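Long-range contact in PppA (Pseudomonas aeruginosa, PDB 6JKV), which probably acts as a manganese-dependent serine/threonine phosphatase of the PP2C family and is a key regulator of type VI secretion: residues A133-R147 with L196-L210. Residues are numbered along the deposited sequence; the frame is centred on the assembly and turned at random.
Sequences ASCLWAGDSRLYRLR and LSEAALHVLPGDSFL
A bend at chi3 (-78°) in the otherwise extended chain of Arg-147 swings its guanidinium side-on to Asp-207, whose own chi1 of -77° sets the carboxylate beside its backbone N. Arg-147 NE donates to Asp-207 OD1 at 2.9 Å, and NH2 of Arg-147 meets the syn lone pair of Asp-207 OD2 at 2.7 Å. NH2 also donates to His-202 O, while Leu-204 N reaches OD2 of Asp-207 at 2.8 Å from above the carboxylate plane, so one aspartate fixes both the arginine and the turn 204-207. Leu-204 CD1 packs over one guanidinium face of Arg-147; NH1 of Arg-145, whose NH2 is salt-bridged to Glu-152, lies over the rim of the opposite one. Each segment spans both sheets of the PP2C beta-sandwich: strand 133-138 pairs antiparallel with 197-202 in one (axes 4.7 Å apart at their closest), and 142-147 with 208-210 in the other. Between the sheets, Leu-143 CD2 and Leu-201 CD1 meet tip to tip at 4.0 Å. Near the opposite end of strand 197-202, Ser-197 CB makes a CH-pi contact with Trp-137, 3.3 Å from the centroid of its six-membered ring and 9° off the normal. Trp-137 NE1 is hydrogen-bonded to Arg-156 O, and Ser-197 OG to His-158 NE2.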
ATOM      1  N   ALA A 133      11.746  11.009  -0.180  1.00 18.54           N
ATOM      2  CA  ALA A 133      10.434  10.346  -0.176  1.00 18.06           C
ATOM      3  C   ALA A 133      10.066   9.981   1.254  1.00 17.43           C
ATOM      4  O   ALA A 133      10.957   9.936   2.113  1.00 18.23           O
ATOM      5  CB  ALA A 133      10.444   9.142  -1.086  1.00 17.37           C
ATOM      6  N   SER A 134       8.773   9.801   1.488  1.00 16.73           N
ATOM      7  CA  SER A 134       8.208   9.365   2.782  1.00 16.72           C
ATOM      8  C   SER A 134       7.239   8.221   2.521  1.00 16.48           C
ATOM      9  O   SER A 134       6.483   8.291   1.541  1.00 16.30           O
ATOM     10  CB  SER A 134       7.539  10.504   3.497  1.00 16.78           C
ATOM     11  OG  SER A 134       8.467  11.534   3.795  1.00 16.60           O
ATOM     12  N   CYS A 135       7.277   7.203   3.373  1.00 15.78           N
ATOM     13  CA  CYS A 135       6.289   6.107   3.393  1.00 15.85           C
ATOM     14  C   CYS A 135       5.452   6.251   4.661  1.00 16.38           C
ATOM     15  O   CYS A 135       6.029   6.363   5.758  1.00 16.62           O
ATOM     16  CB  CYS A 135       6.970   4.747   3.339  1.00 16.17           C
ATOM     17  SG  CYS A 135       5.849   3.356   3.635  1.00 17.56           S
ATOM     18  N   LEU A 136       4.132   6.279   4.499  1.00 16.30           N
ATOM     19  CA  LEU A 136       3.174   6.166   5.622  1.00 17.00           C
ATOM     20  C   LEU A 136       2.411   4.857   5.440  1.00 16.79           C
ATOM     21  O   LEU A 136       1.999   4.557   4.308  1.00 16.52           O
ATOM     22  CB  LEU A 136       2.213   7.355   5.618  1.00 17.35           C
ATOM     23  CG  LEU A 136       2.813   8.706   5.989  1.00 18.54           C
ATOM     24  CD1 LEU A 136       1.882   9.841   5.575  1.00 19.87           C
ATOM     25  CD2 LEU A 136       3.124   8.776   7.474  1.00 19.33           C
ATOM     26  N   TRP A 137       2.230   4.098   6.513  1.00 18.05           N
ATOM     27  CA  TRP A 137       1.479   2.824   6.418  1.00 17.92           C
ATOM     28  C   TRP A 137       0.820   2.472   7.748  1.00 18.50           C
ATOM     29  O   TRP A 137       1.277   2.914   8.830  1.00 17.91           O
ATOM     30  CB  TRP A 137       2.384   1.698   5.910  1.00 17.59           C
ATOM     31  CG  TRP A 137       3.125   0.964   6.981  1.00 18.16           C
ATOM     32  CD1 TRP A 137       2.731  -0.186   7.600  1.00 18.77           C
ATOM     33  CD2 TRP A 137       4.405   1.306   7.545  1.00 17.61           C
ATOM     34  NE1 TRP A 137       3.671  -0.581   8.513  1.00 18.58           N
ATOM     35  CE2 TRP A 137       4.709   0.312   8.497  1.00 18.11           C
ATOM     36  CE3 TRP A 137       5.320   2.347   7.340  1.00 17.01           C
ATOM     37  CZ2 TRP A 137       5.888   0.334   9.241  1.00 18.83           C
ATOM     38  CZ3 TRP A 137       6.484   2.365   8.075  1.00 18.17           C
ATOM     39  CH2 TRP A 137       6.766   1.366   9.007  1.00 18.91           C
ATOM     40  N   ALA A 138      -0.243   1.691   7.624  1.00 18.02           N
ATOM     41  CA  ALA A 138      -0.986   1.061   8.730  1.00 18.15           C
ATOM     42  C   ALA A 138      -1.646  -0.200   8.180  1.00 16.97           C
ATOM     43  O   ALA A 138      -2.520  -0.074   7.311  1.00 15.39           O
ATOM     44  CB  ALA A 138      -1.977   2.039   9.309  1.00 18.98           C
ATOM     45  N   GLY A 139      -1.178  -1.366   8.628  1.00 17.81           N
ATOM     46  CA  GLY A 139      -1.673  -2.678   8.185  1.00 17.93           C
ATOM     47  C   GLY A 139      -0.561  -3.550   7.633  1.00 17.68           C
ATOM     48  O   GLY A 139       0.612  -3.327   7.978  1.00 17.44           O
ATOM     49  N   ASP A 140      -0.926  -4.544   6.829  1.00 18.22           N
ATOM     50  CA  ASP A 140       0.003  -5.584   6.313  1.00 18.58           C
ATOM     51  C   ASP A 140       0.170  -5.422   4.799  1.00 18.64           C
ATOM     52  O   ASP A 140       0.588  -6.393   4.137  1.00 18.16           O
ATOM     53  CB  ASP A 140      -0.490  -6.986   6.668  1.00 19.60           C
ATOM     54  CG  ASP A 140      -1.884  -7.300   6.144  1.00 19.20           C
ATOM     55  OD1 ASP A 140      -2.467  -6.442   5.466  1.00 17.68           O
ATOM     56  OD2 ASP A 140      -2.382  -8.399   6.431  1.00 21.26           O
ATOM     57  N   SER A 141      -0.181  -4.253   4.262  1.00 17.65           N
ATOM     58  CA  SER A 141       0.215  -3.830   2.900  1.00 16.46           C
ATOM     59  C   SER A 141       1.627  -3.246   2.990  1.00 16.39           C
ATOM     60  O   SER A 141       1.924  -2.545   3.985  1.00 17.37           O
ATOM     61  CB  SER A 141      -0.769  -2.860   2.317  1.00 15.95           C
ATOM     62  OG  SER A 141      -2.023  -3.475   2.064  1.00 14.79           O
ATOM     63  N   ARG A 142       2.473  -3.562   2.014  1.00 15.08           N
ATOM     64  CA  ARG A 142       3.931  -3.369   2.140  1.00 16.13           C
ATOM     65  C   ARG A 142       4.432  -2.365   1.103  1.00 16.13           C
ATOM     66  O   ARG A 142       3.818  -2.214   0.011  1.00 16.43           O
ATOM     67  CB  ARG A 142       4.657  -4.708   2.012  1.00 16.28           C
ATOM     68  CG  ARG A 142       4.428  -5.629   3.197  1.00 17.27           C
ATOM     69  CD  ARG A 142       4.925  -7.026   2.921  1.00 17.90           C
ATOM     70  NE  ARG A 142       4.710  -7.913   4.054  1.00 19.74           N
ATOM     71  CZ  ARG A 142       5.408  -9.015   4.292  1.00 21.54           C
ATOM     72  NH1 ARG A 142       6.391  -9.371   3.482  1.00 22.54           N
ATOM     73  NH2 ARG A 142       5.126  -9.754   5.348  1.00 22.66           N
ATOM     74  N   LEU A 143       5.511  -1.680   1.473  1.00 16.23           N
ATOM     75  CA  LEU A 143       6.412  -0.983   0.535  1.00 15.83           C
ATOM     76  C   LEU A 143       7.787  -1.648   0.594  1.00 16.00           C
ATOM     77  O   LEU A 143       8.337  -1.808   1.711  1.00 15.05           O
ATOM     78  CB  LEU A 143       6.519   0.491   0.903  1.00 16.00           C
ATOM     79  CG  LEU A 143       7.639   1.217   0.171  1.00 16.45           C
ATOM     80  CD1 LEU A 143       7.225   1.521  -1.262  1.00 16.15           C
ATOM     81  CD2 LEU A 143       8.039   2.473   0.913  1.00 17.42           C
ATOM     82  N   TYR A 144       8.304  -2.008  -0.578  1.00 15.89           N
ATOM     83  CA  TYR A 144       9.685  -2.493  -0.776  1.00 16.78           C
ATOM     84  C   TYR A 144      10.463  -1.491  -1.626  1.00 16.99           C
ATOM     85  O   TYR A 144       9.864  -0.788  -2.452  1.00 16.77           O
ATOM     86  CB  TYR A 144       9.703  -3.838  -1.496  1.00 17.16           C
ATOM     87  CG  TYR A 144       9.113  -5.005  -0.751  1.00 18.48           C
ATOM     88  CD1 TYR A 144       7.751  -5.259  -0.792  1.00 18.23           C
ATOM     89  CD2 TYR A 144       9.921  -5.890  -0.060  1.00 18.63           C
ATOM     90  CE1 TYR A 144       7.209  -6.354  -0.140  1.00 18.57           C
ATOM     91  CE2 TYR A 144       9.395  -6.988   0.592  1.00 19.20           C
ATOM     92  CZ  TYR A 144       8.034  -7.223   0.549  1.00 18.75           C
ATOM     93  OH  TYR A 144       7.500  -8.316   1.173  1.00 19.96           O
ATOM     94  N   ARG A 145      11.776  -1.455  -1.435  1.00 17.66           N
ATOM     95  CA  ARG A 145      12.685  -0.704  -2.329  1.00 18.40           C
ATOM     96  C   ARG A 145      13.648  -1.684  -2.992  1.00 20.03           C
ATOM     97  O   ARG A 145      14.255  -2.487  -2.282  1.00 23.14           O
ATOM     98  CB  ARG A 145      13.445   0.373  -1.560  1.00 18.73           C
ATOM     99  CG  ARG A 145      14.599   0.968  -2.357  1.00 18.73           C
ATOM    100  CD  ARG A 145      15.275   2.121  -1.666  1.00 19.27           C
ATOM    101  NE  ARG A 145      15.911   1.693  -0.435  1.00 19.77           N
ATOM    102  CZ  ARG A 145      16.455   2.511   0.454  1.00 20.58           C
ATOM    103  NH1 ARG A 145      16.438   3.818   0.249  1.00 20.98           N
ATOM    104  NH2 ARG A 145      16.979   2.016   1.560  1.00 21.10           N
ATOM    105  N   LEU A 146      13.760  -1.610  -4.316  1.00 19.32           N
ATOM    106  CA  LEU A 146      14.817  -2.304  -5.079  1.00 19.00           C
ATOM    107  C   LEU A 146      15.905  -1.290  -5.416  1.00 19.24           C
ATOM    108  O   LEU A 146      15.614  -0.298  -6.113  1.00 19.73           O
ATOM    109  CB  LEU A 146      14.227  -2.917  -6.349  1.00 19.04           C
ATOM    110  CG  LEU A 146      15.200  -3.760  -7.167  1.00 19.57           C
ATOM    111  CD1 LEU A 146      15.395  -5.115  -6.513  1.00 20.66           C
ATOM    112  CD2 LEU A 146      14.710  -3.924  -8.592  1.00 19.24           C
ATOM    113  N   ARG A 147      17.116  -1.538  -4.929  1.00 19.26           N
ATOM    114  CA  ARG A 147      18.298  -0.700  -5.205  1.00 20.00           C
ATOM    115  C   ARG A 147      19.490  -1.615  -5.491  1.00 20.89           C
ATOM    116  O   ARG A 147      19.749  -2.520  -4.691  1.00 19.44           O
ATOM    117  CB  ARG A 147      18.575   0.220  -4.017  1.00 20.97           C
ATOM    118  CG  ARG A 147      19.858   1.025  -4.144  1.00 22.02           C
ATOM    119  CD  ARG A 147      20.023   1.930  -2.938  1.00 21.75           C
ATOM    120  NE  ARG A 147      19.187   3.119  -3.012  1.00 21.42           N
ATOM    121  CZ  ARG A 147      19.113   4.060  -2.069  1.00 20.29           C
ATOM    122  NH1 ARG A 147      19.814   3.947  -0.957  1.00 20.73           N
ATOM    123  NH2 ARG A 147      18.337   5.114  -2.240  1.00 19.33           N
ATOM    124  N   LEU A 196      -0.280   6.022  12.446  1.00 20.78           N
ATOM    125  CA  LEU A 196       0.458   5.685  11.208  1.00 20.02           C
ATOM    126  C   LEU A 196       1.937   5.493  11.536  1.00 19.81           C
ATOM    127  O   LEU A 196       2.487   6.281  12.325  1.00 21.60           O
ATOM    128  CB  LEU A 196       0.287   6.801  10.180  1.00 18.86           C
ATOM    129  CG  LEU A 196      -1.086   6.908   9.525  1.00 18.44           C
ATOM    130  CD1 LEU A 196      -1.316   8.326   9.028  1.00 17.91           C
ATOM    131  CD2 LEU A 196      -1.219   5.919   8.372  1.00 17.38           C
ATOM    132  N   SER A 197       2.554   4.479  10.943  1.00 18.60           N
ATOM    133  CA  SER A 197       4.023   4.325  10.940  1.00 18.39           C
ATOM    134  C   SER A 197       4.569   5.112   9.755  1.00 17.91           C
ATOM    135  O   SER A 197       3.871   5.213   8.727  1.00 16.17           O
ATOM    136  CB  SER A 197       4.425   2.888  10.924  1.00 18.54           C
ATOM    137  OG  SER A 197       4.209   2.303  12.201  1.00 19.95           O
ATOM    138  N   GLU A 198       5.757   5.684   9.922  1.00 18.60           N
ATOM    139  CA  GLU A 198       6.412   6.520   8.893  1.00 18.65           C
ATOM    140  C   GLU A 198       7.866   6.077   8.743  1.00 18.78           C
ATOM    141  O   GLU A 198       8.514   5.738   9.757  1.00 19.20           O
ATOM    142  CB  GLU A 198       6.329   7.997   9.272  1.00 19.52           C
ATOM    143  CG  GLU A 198       6.800   8.928   8.165  1.00 19.93           C
ATOM    144  CD  GLU A 198       6.774  10.400   8.533  1.00 20.50           C
ATOM    145  OE1 GLU A 198       6.129  10.743   9.530  1.00 20.72           O
ATOM    146  OE2 GLU A 198       7.424  11.194   7.830  1.00 21.65           O
ATOM    147  N   ALA A 199       8.356   6.070   7.508  1.00 18.04           N
ATOM    148  CA  ALA A 199       9.787   5.869   7.202  1.00 18.76           C
ATOM    149  C   ALA A 199      10.197   6.857   6.119  1.00 17.97           C
ATOM    150  O   ALA A 199       9.522   6.920   5.074  1.00 16.85           O
ATOM    151  CB  ALA A 199      10.050   4.444   6.782  1.00 19.15           C
ATOM    152  N   ALA A 200      11.261   7.612   6.379  1.00 18.65           N
ATOM    153  CA  ALA A 200      11.859   8.547   5.405  1.00 18.13           C
ATOM    154  C   ALA A 200      12.836   7.774   4.518  1.00 17.96           C
ATOM    155  O   ALA A 200      13.484   6.826   5.012  1.00 16.43           O
ATOM    156  CB  ALA A 200      12.547   9.685   6.106  1.00 18.85           C
ATOM    157  N   LEU A 201      12.912   8.170   3.249  1.00 18.88           N
ATOM    158  CA  LEU A 201      13.784   7.522   2.240  1.00 18.74           C
ATOM    159  C   LEU A 201      14.554   8.603   1.493  1.00 18.38           C
ATOM    160  O   LEU A 201      13.957   9.617   1.121  1.00 17.67           O
ATOM    161  CB  LEU A 201      12.931   6.701   1.270  1.00 18.64           C
ATOM    162  CG  LEU A 201      12.148   5.534   1.873  1.00 18.93           C
ATOM    163  CD1 LEU A 201      11.079   5.057   0.899  1.00 18.90           C
ATOM    164  CD2 LEU A 201      13.077   4.388   2.243  1.00 19.59           C
ATOM    165  N   HIS A 202      15.850   8.380   1.310  1.00 19.12           N
ATOM    166  CA  HIS A 202      16.681   9.105   0.329  1.00 19.54           C
ATOM    167  C   HIS A 202      16.610   8.339  -0.993  1.00 18.60           C
ATOM    168  O   HIS A 202      16.956   7.156  -1.013  1.00 18.42           O
ATOM    169  CB  HIS A 202      18.100   9.270   0.866  1.00 21.57           C
ATOM    170  CG  HIS A 202      19.082   9.687  -0.171  1.00 22.99           C
ATOM    171  ND1 HIS A 202      19.129  10.972  -0.694  1.00 24.03           N
ATOM    172  CD2 HIS A 202      20.041   8.986  -0.805  1.00 24.12           C
ATOM    173  CE1 HIS A 202      20.081  11.041  -1.599  1.00 24.09           C
ATOM    174  NE2 HIS A 202      20.663   9.845  -1.677  1.00 24.78           N
ATOM    175  N   VAL A 203      16.132   8.995  -2.042  1.00 18.90           N
ATOM    176  CA  VAL A 203      15.914   8.361  -3.372  1.00 18.71           C
ATOM    177  C   VAL A 203      17.143   8.625  -4.238  1.00 19.50           C
ATOM    178  O   VAL A 203      17.603   9.781  -4.292  1.00 19.00           O
ATOM    179  CB  VAL A 203      14.640   8.877  -4.059  1.00 18.52           C
ATOM    180  CG1 VAL A 203      14.296   8.010  -5.258  1.00 18.93           C
ATOM    181  CG2 VAL A 203      13.476   8.958  -3.083  1.00 18.13           C
ATOM    182  N   LEU A 204      17.654   7.573  -4.871  1.00 19.74           N
ATOM    183  CA  LEU A 204      18.716   7.676  -5.896  1.00 21.42           C
ATOM    184  C   LEU A 204      18.128   7.359  -7.262  1.00 20.90           C
ATOM    185  O   LEU A 204      17.215   6.538  -7.373  1.00 20.64           O
ATOM    186  CB  LEU A 204      19.847   6.699  -5.564  1.00 22.33           C
ATOM    187  CG  LEU A 204      20.741   7.103  -4.397  1.00 22.92           C
ATOM    188  CD1 LEU A 204      21.765   6.016  -4.118  1.00 24.24           C
ATOM    189  CD2 LEU A 204      21.416   8.441  -4.672  1.00 23.74           C
ATOM    190  N   PRO A 205      18.661   7.975  -8.343  1.00 21.06           N
ATOM    191  CA  PRO A 205      18.297   7.568  -9.696  1.00 20.98           C
ATOM    192  C   PRO A 205      18.540   6.061  -9.842  1.00 20.39           C
ATOM    193  O   PRO A 205      19.583   5.591  -9.425  1.00 19.07           O
ATOM    194  CB  PRO A 205      19.222   8.398 -10.599  1.00 22.34           C
ATOM    195  CG  PRO A 205      19.581   9.601  -9.748  1.00 23.26           C
ATOM    196  CD  PRO A 205      19.658   9.060  -8.333  1.00 23.06           C
ATOM    197  N   GLY A 206      17.555   5.349 -10.384  1.00 20.50           N
ATOM    198  CA  GLY A 206      17.630   3.897 -10.597  1.00 20.34           C
ATOM    199  C   GLY A 206      16.923   3.118  -9.507  1.00 19.33           C
ATOM    200  O   GLY A 206      16.788   1.885  -9.680  1.00 16.68           O
ATOM    201  N   ASP A 207      16.511   3.786  -8.422  1.00 18.77           N
ATOM    202  CA  ASP A 207      15.728   3.151  -7.334  1.00 18.29           C
ATOM    203  C   ASP A 207      14.376   2.719  -7.890  1.00 16.80           C
ATOM    204  O   ASP A 207      13.839   3.433  -8.748  1.00 16.84           O
ATOM    205  CB  ASP A 207      15.499   4.091  -6.150  1.00 17.74           C
ATOM    206  CG  ASP A 207      16.715   4.255  -5.259  1.00 19.08           C
ATOM    207  OD1 ASP A 207      17.744   3.606  -5.536  1.00 19.20           O
ATOM    208  OD2 ASP A 207      16.622   5.046  -4.293  1.00 19.44           O
ATOM    209  N   SER A 208      13.875   1.584  -7.406  1.00 16.48           N
ATOM    210  CA  SER A 208      12.516   1.064  -7.683  1.00 17.42           C
ATOM    211  C   SER A 208      11.791   0.870  -6.355  1.00 16.30           C
ATOM    212  O   SER A 208      12.465   0.637  -5.331  1.00 16.70           O
ATOM    213  CB  SER A 208      12.555  -0.235  -8.439  1.00 18.31           C
ATOM    214  OG  SER A 208      12.520  -0.004  -9.832  1.00 20.66           O
ATOM    215  N   PHE A 209      10.467   0.936  -6.402  1.00 15.34           N
ATOM    216  CA  PHE A 209       9.591   0.772  -5.224  1.00 16.05           C
ATOM    217  C   PHE A 209       8.405  -0.089  -5.617  1.00 16.27           C
ATOM    218  O   PHE A 209       7.893   0.054  -6.734  1.00 17.09           O
ATOM    219  CB  PHE A 209       9.124   2.127  -4.696  1.00 16.05           C
ATOM    220  CG  PHE A 209      10.252   3.056  -4.351  1.00 14.72           C
ATOM    221  CD1 PHE A 209      10.881   2.975  -3.125  1.00 14.54           C
ATOM    222  CD2 PHE A 209      10.681   4.008  -5.258  1.00 15.74           C
ATOM    223  CE1 PHE A 209      11.917   3.837  -2.805  1.00 15.24           C
ATOM    224  CE2 PHE A 209      11.713   4.876  -4.934  1.00 15.87           C
ATOM    225  CZ  PHE A 209      12.327   4.787  -3.710  1.00 15.63           C
ATOM    226  N   LEU A 210       7.995  -0.957  -4.702  1.00 15.92           N
ATOM    227  CA  LEU A 210       6.778  -1.776  -4.851  1.00 15.92           C
ATOM    228  C   LEU A 210       5.872  -1.534  -3.648  1.00 14.82           C
ATOM    229  O   LEU A 210       6.310  -1.792  -2.516  1.00 14.36           O
ATOM    230  CB  LEU A 210       7.158  -3.254  -4.949  1.00 16.91           C
ATOM    231  CG  LEU A 210       5.977  -4.211  -4.801  1.00 17.09           C
ATOM    232  CD1 LEU A 210       5.107  -4.161  -6.046  1.00 17.09           C
ATOM    233  CD2 LEU A 210       6.448  -5.626  -4.519  1.00 17.21           C
TER
HETATM  234  O   HOH W   1       9.560  11.011   5.880  1.00 22.42           O
HETATM  235  O   HOH W   2      15.132   5.584  -1.667  1.00 25.32           O
HETATM  236  O   HOH W   3      16.879   5.998   1.832  1.00 26.33           O
HETATM  237  O   HOH W   4      15.654  -0.356  -9.145  1.00 28.53           O